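Local structure of aspartate aminotransferase (Plasmodium falciparum, 3K7Y) at the interface of chains A and B. The protein catalyses the reversible, pyridoxal phosphate-dependent transfer of the amino group of L-aspartate to 2-oxoglutarate, giving oxaloacetate and L-glutamate. Residues are numbered along the deposited sequence; one frame, centred on the assembly and turned at random. Chains: chain A/B, Aspartate aminotransferase.

Contacts 1 and 3 are largely equivalent patches with the chains exchanged, related by the two-fold axis of the homodimer, their C-alpha centres about 16 Å apart. Both pair residues 107 and 257 of one subunit with residue 68 and loop 286-288 of the other; contact 1 adds the lysine side of the active site, contact 3 the end of strand 98-104. Each cofactor site is thus completed by residues of the neighbouring subunit, next to the dimer interface. Contact 2 is remote, about 27 Å from contact 1 and 30 Å from contact 3, and shows the subunit's N-terminus reaching across the partner's large domain, which widens the dimer interface.

Contact 1: the interface of chains A and B. Residues chain A 107, 248-249, 254, 257; chain B 68, 286-288.
The active site of this class-I (fold type I) aminotransferase is composite: B:Tyr68 enters the cofactor pocket of chain A and meets A:Lys249, the family's Schiff-base lysine. A:Lys249 NZ donates to the phenol oxygen B:Tyr68 OH at 2.8 Å, and NZ lies at the ring edge, in the ring plane. The lysine chain turns once, at chi2 (89°), then runs extended to NZ, which lets it cross the tyrosine at about a right angle.

A:Tyr254 supports the ring from one face. Its CB sits over the ring centre, 4.0 Å from the centroid, a CH-pi contact, while its own ring presents the CD1 edge, with A:Tyr254 CD1 3.8 Å from B:Tyr68 CZ. The planes stand 79° apart, an edge-to-face pair. The backbone oxygen A:Ser248 O lies over one face of the A:Tyr254 ring, so the lysine loop backs the supporting tyrosine. A:Ser248 OG makes a weak bond of 3.4 Å to A:Tyr254 O.

A:Arg257 NH1 approaches another part of the B:Tyr68 rim in the ring plane, 3.8 Å from B:Tyr68 CE1, with guanidinium and ring planes 83° apart. On its other side, A:Arg257 NE points to B:Ser288 O at 3.2 Å, a weak, bent hydrogen bond, although this oxygen lies in the guanidinium plane. The B:Ser288 hydroxyl OG is 3.5 Å from A:Arg257 NE.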
# COMPACT_ATOMS: atom_id res chain seq x y z
N THR A 107 6.97 4.83 5.55
CA THR A 107 7.53 3.55 5.07
C THR A 107 7.26 3.41 3.59
O THR A 107 8.15 3.09 2.80
CB THR A 107 6.84 2.32 5.76
OG1 THR A 107 6.85 2.48 7.18
CG2 THR A 107 7.52 1.02 5.40
N SER A 248 1.74 9.76 10.31
CA SER A 248 1.28 8.77 11.25
C SER A 248 1.21 9.32 12.65
O SER A 248 0.29 8.98 13.39
CB SER A 248 2.10 7.50 11.20
OG SER A 248 1.49 6.58 10.32
N LYS A 249 2.16 10.20 12.99
CA LYS A 249 2.17 10.85 14.32
C LYS A 249 1.67 12.30 14.36
O LYS A 249 0.98 12.70 15.30
CB LYS A 249 3.55 10.72 14.96
CG LYS A 249 3.85 9.31 15.46
CD LYS A 249 4.50 8.41 14.39
CE LYS A 249 4.84 7.04 14.97
NZ LYS A 249 5.39 6.09 13.96
N TYR A 254 -2.42 6.72 12.41
CA TYR A 254 -1.51 5.59 12.41
C TYR A 254 -1.88 4.57 11.32
O TYR A 254 -1.20 4.46 10.29
CB TYR A 254 -1.42 4.99 13.81
CG TYR A 254 -0.81 5.97 14.81
CD1 TYR A 254 0.57 6.06 14.99
CD2 TYR A 254 -1.62 6.81 15.58
CE1 TYR A 254 1.12 6.96 15.90
CE2 TYR A 254 -1.08 7.69 16.48
CZ TYR A 254 0.29 7.77 16.65
OH TYR A 254 0.82 8.66 17.56
N ARG A 257 -2.19 4.91 7.25
CA ARG A 257 -0.95 4.87 6.47
C ARG A 257 -0.81 6.09 5.57
O ARG A 257 -0.58 5.95 4.36
CB ARG A 257 -0.84 3.58 5.65
CG ARG A 257 -1.32 2.33 6.38
CD ARG A 257 -0.50 2.03 7.63
NE ARG A 257 0.91 1.84 7.31
CZ ARG A 257 1.87 2.72 7.58
NH1 ARG A 257 1.60 3.87 8.22
NH2 ARG A 257 3.11 2.44 7.22
N TYR B 68 -2.37 1.29 14.16
CA TYR B 68 -1.64 0.41 13.27
C TYR B 68 -2.21 -1.00 13.35
O TYR B 68 -2.48 -1.50 14.46
CB TYR B 68 -0.19 0.31 13.75
CG TYR B 68 0.73 1.45 13.46
CD1 TYR B 68 0.75 2.07 12.22
CD2 TYR B 68 1.63 1.89 14.43
CE1 TYR B 68 1.63 3.12 11.96
CE2 TYR B 68 2.52 2.94 14.18
CZ TYR B 68 2.51 3.54 12.94
OH TYR B 68 3.38 4.57 12.65
N TYR B 286 5.59 -1.60 3.13
CA TYR B 286 4.72 -0.61 3.77
C TYR B 286 4.32 -0.91 5.21
O TYR B 286 3.44 -0.25 5.74
CB TYR B 286 3.46 -0.38 2.94
CG TYR B 286 2.67 -1.65 2.68
CD1 TYR B 286 1.56 -1.99 3.46
CD2 TYR B 286 3.03 -2.51 1.63
CE1 TYR B 286 0.84 -3.16 3.21
CE2 TYR B 286 2.31 -3.67 1.37
CZ TYR B 286 1.23 -3.99 2.16
OH TYR B 286 0.53 -5.14 1.89
N SER B 287 4.95 -1.91 5.83
CA SER B 287 4.69 -2.29 7.23
C SER B 287 3.24 -2.73 7.62
O SER B 287 3.09 -3.76 8.27
CB SER B 287 5.22 -1.23 8.18
OG SER B 287 4.31 -0.15 8.26
N SER B 288 2.20 -1.99 7.24
CA SER B 288 0.81 -2.45 7.52
C SER B 288 -0.29 -1.90 6.60
O SER B 288 -0.10 -0.88 5.94
CB SER B 288 0.44 -2.26 9.00
OG SER B 288 0.71 -0.95 9.48

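Contact 2: the interface of chains A and B. Residues chain A 208-209, 239-241, 264, 266; chain B 1-2.
B:Met1 and B:Asp2 cross onto chain A as a loop segment with B:Asp2 in a polyproline-like conformation (phi -57°, psi 117°), passing between the starts of strands 209-214 and 241-246. The chain terminus is held loosely: the amino group B:Met1 N is 3.5 Å from A:His208 O, a weak hydrogen bond to the residue just before strand 209-214. Roughly at right angles to that bond, A:Ile239 brings its CG2 branch to the same nitrogen, A:Ile239 CG2 lying 3.5 Å from B:Met1 N, which places a methyl group beside the terminal amine.

B:Asp2 is the most deeply covered residue of the patch, with 75 Å² hidden. Its CG stands beside the backbone N and opposite the carbonyl carbon (chi1 -84°), which carries the carboxylate inward between the two strands. A:Ala240 packs along its stem, with A:Ala240 CB 3.6 Å from B:Asp2 CB. The carboxylate oxygen OD1 is directed at the branched end of A:Val209, which crosses the aspartate at about a right angle; A:Val209 CG2 is 3.4 Å from B:Asp2 OD1.

Held here by van der Waals contacts and a weak terminal hydrogen bond, this N-terminal arm laps over the neighbouring subunit, as in related aspartate aminotransferases, and probably helps to hold the homodimer together.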
# COMPACT_ATOMS: atom_id res chain seq x y z
N HIS A 208 26.49 16.08 -2.86
CA HIS A 208 25.73 14.96 -2.30
C HIS A 208 24.25 15.01 -2.62
O HIS A 208 23.69 16.08 -2.87
CB HIS A 208 25.89 14.90 -0.78
CG HIS A 208 27.24 14.46 -0.32
ND1 HIS A 208 27.81 14.93 0.84
CD2 HIS A 208 28.12 13.59 -0.85
CE1 HIS A 208 28.99 14.37 1.01
NE2 HIS A 208 29.21 13.55 -0.00
N VAL A 209 23.62 13.84 -2.59
CA VAL A 209 22.19 13.72 -2.79
C VAL A 209 21.56 13.38 -1.46
O VAL A 209 21.84 12.32 -0.88
CB VAL A 209 21.88 12.64 -3.81
CG1 VAL A 209 20.38 12.33 -3.82
CG2 VAL A 209 22.36 13.08 -5.19
N ILE A 239 19.30 23.87 -3.71
CA ILE A 239 19.92 22.56 -3.88
C ILE A 239 18.77 21.57 -4.08
O ILE A 239 17.64 21.84 -3.66
CB ILE A 239 20.79 22.13 -2.65
CG1 ILE A 239 21.52 23.33 -2.03
CG2 ILE A 239 21.79 21.05 -3.06
CD1 ILE A 239 22.25 23.02 -0.73
N ALA A 240 19.05 20.44 -4.74
CA ALA A 240 18.04 19.39 -4.97
C ALA A 240 18.12 18.25 -3.95
O ALA A 240 19.20 17.93 -3.44
CB ALA A 240 18.15 18.87 -6.39
N PHE A 241 16.98 17.63 -3.64
CA PHE A 241 16.94 16.58 -2.62
C PHE A 241 15.60 15.84 -2.63
O PHE A 241 14.80 16.02 -3.54
CB PHE A 241 17.20 17.20 -1.24
CG PHE A 241 16.33 18.38 -0.93
CD1 PHE A 241 16.83 19.66 -0.98
CD2 PHE A 241 14.99 18.20 -0.58
CE1 PHE A 241 16.02 20.75 -0.70
CE2 PHE A 241 14.18 19.27 -0.31
CZ PHE A 241 14.69 20.55 -0.36
N VAL A 264 12.78 17.00 -5.63
CA VAL A 264 13.03 18.34 -6.16
C VAL A 264 13.71 18.21 -7.52
O VAL A 264 14.75 17.56 -7.64
CB VAL A 264 13.85 19.21 -5.16
CG1 VAL A 264 14.43 20.44 -5.84
CG2 VAL A 264 12.99 19.63 -3.96
N LYS A 266 15.09 19.81 -11.45
CA LYS A 266 15.71 20.93 -12.17
C LYS A 266 14.69 21.84 -12.91
O LYS A 266 14.68 23.07 -12.70
CB LYS A 266 16.78 20.42 -13.14
CG LYS A 266 18.07 19.92 -12.45
CD LYS A 266 18.87 18.91 -13.31
CE LYS A 266 18.89 19.22 -14.83
NZ LYS A 266 19.44 20.56 -15.22
N MET B 1 23.27 18.65 -5.15
CA MET B 1 22.58 18.85 -6.46
C MET B 1 22.33 17.49 -7.14
O MET B 1 23.29 16.83 -7.58
CB MET B 1 23.43 19.76 -7.38
CG MET B 1 22.71 20.96 -8.00
SD MET B 1 22.79 22.48 -6.99
CE MET B 1 22.45 23.79 -8.20
N ASP B 2 21.05 17.08 -7.20
CA ASP B 2 20.62 15.86 -7.90
C ASP B 2 21.04 15.89 -9.37
O ASP B 2 20.61 16.76 -10.14
CB ASP B 2 19.10 15.65 -7.82
CG ASP B 2 18.64 14.96 -6.53
OD1 ASP B 2 19.44 14.84 -5.58
OD2 ASP B 2 17.45 14.55 -6.47

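Contact 3: the interface of chains A and B. Residues chain A 68, 286-288; chain B 104, 107, 257.
Two successive bends, chi2 -62° and chi3 -59°, fold B:Arg257 back so that the NH2 edge of its guanidinium meets loop residues A:Tyr286 and A:Ser287 of the other subunit. B:Arg257 NH2 donates to the backbone oxygen A:Tyr286 O at 3.1 Å, nearly straight (172° at the hydrogen). The oxygen lies in the guanidinium plane, yet the nitrogen stands well above the carbonyl plane.

The hydroxyl of A:Ser287, with OG between its own backbone N and carbonyl carbon, donates to A:Tyr286 O at 2.7 Å, coming from the same face as the arginine. It is also 3.0 Å from B:Arg257 NH2 through OG, where it can accept a hydrogen bond. Two donors thus grip one carbonyl oxygen, and the serine bridges it to the arginine.

Apolar packing flanks this polar group. B:Thr107 CG2 touches A:Tyr286 CA at 3.6 Å, while its hydroxyl OG1 lies at the edge of the guanidinium, in its plane. B:Ile104, at the end of strand 98-104, runs beside A:Tyr286 and points the same way, with B:Ile104 CG2 3.7 Å from A:Tyr286 CB.

B:Arg257 and B:Thr107 belong to the cofactor pocket, where this family binds the PLP phosphate; the partner loop probably helps to set the arginine's orientation and may thereby link dimer assembly to cofactor binding.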
# COMPACT_ATOMS: atom_id res chain seq x y z
N TYR A 68 -10.36 5.18 -8.58
CA TYR A 68 -8.93 4.96 -8.64
C TYR A 68 -8.20 6.30 -8.79
O TYR A 68 -8.62 7.14 -9.59
CB TYR A 68 -8.59 4.16 -9.90
CG TYR A 68 -8.87 2.69 -9.90
CD1 TYR A 68 -8.55 1.90 -8.81
CD2 TYR A 68 -9.42 2.08 -11.02
CE1 TYR A 68 -8.79 0.52 -8.83
CE2 TYR A 68 -9.67 0.70 -11.05
CZ TYR A 68 -9.35 -0.07 -9.94
OH TYR A 68 -9.56 -1.42 -9.94
N TYR A 286 1.35 -1.93 -6.16
CA TYR A 286 -0.06 -1.76 -5.81
C TYR A 286 -0.87 -0.85 -6.72
O TYR A 286 -1.99 -0.49 -6.38
CB TYR A 286 -0.20 -1.28 -4.37
CG TYR A 286 0.55 0.01 -4.09
CD1 TYR A 286 -0.11 1.25 -4.10
CD2 TYR A 286 1.92 -0.01 -3.79
CE1 TYR A 286 0.59 2.43 -3.84
CE2 TYR A 286 2.62 1.16 -3.53
CZ TYR A 286 1.96 2.37 -3.56
OH TYR A 286 2.66 3.52 -3.29
N SER A 287 -0.31 -0.45 -7.86
CA SER A 287 -0.98 0.41 -8.85
C SER A 287 -1.46 1.82 -8.40
O SER A 287 -1.19 2.79 -9.11
CB SER A 287 -2.10 -0.36 -9.54
OG SER A 287 -3.25 -0.39 -8.72
N SER A 288 -2.15 1.96 -7.26
CA SER A 288 -2.51 3.31 -6.78
C SER A 288 -2.77 3.46 -5.26
O SER A 288 -3.02 2.46 -4.58
CB SER A 288 -3.69 3.91 -7.58
OG SER A 288 -4.79 3.03 -7.69
N ILE B 104 -3.39 -4.34 -0.40
CA ILE B 104 -3.79 -3.13 -1.07
C ILE B 104 -4.42 -3.49 -2.43
O ILE B 104 -3.79 -3.37 -3.50
CB ILE B 104 -2.61 -2.17 -1.14
CG1 ILE B 104 -2.26 -1.76 0.28
CG2 ILE B 104 -2.93 -0.91 -1.88
CD1 ILE B 104 -0.78 -1.64 0.49
N THR B 107 -4.10 -6.29 -6.81
CA THR B 107 -2.70 -6.00 -7.19
C THR B 107 -1.81 -6.18 -5.97
O THR B 107 -0.77 -6.84 -6.04
CB THR B 107 -2.51 -4.52 -7.66
OG1 THR B 107 -3.48 -4.19 -8.65
CG2 THR B 107 -1.12 -4.27 -8.20
N ARG B 257 -8.66 0.60 -2.51
CA ARG B 257 -7.68 -0.48 -2.69
C ARG B 257 -7.94 -1.64 -1.74
O ARG B 257 -7.03 -2.08 -1.03
CB ARG B 257 -6.24 0.02 -2.55
CG ARG B 257 -5.99 1.38 -3.18
CD ARG B 257 -6.22 1.39 -4.68
NE ARG B 257 -5.36 0.42 -5.36
CZ ARG B 257 -5.78 -0.74 -5.87
NH1 ARG B 257 -7.07 -1.09 -5.82
NH2 ARG B 257 -4.89 -1.54 -6.44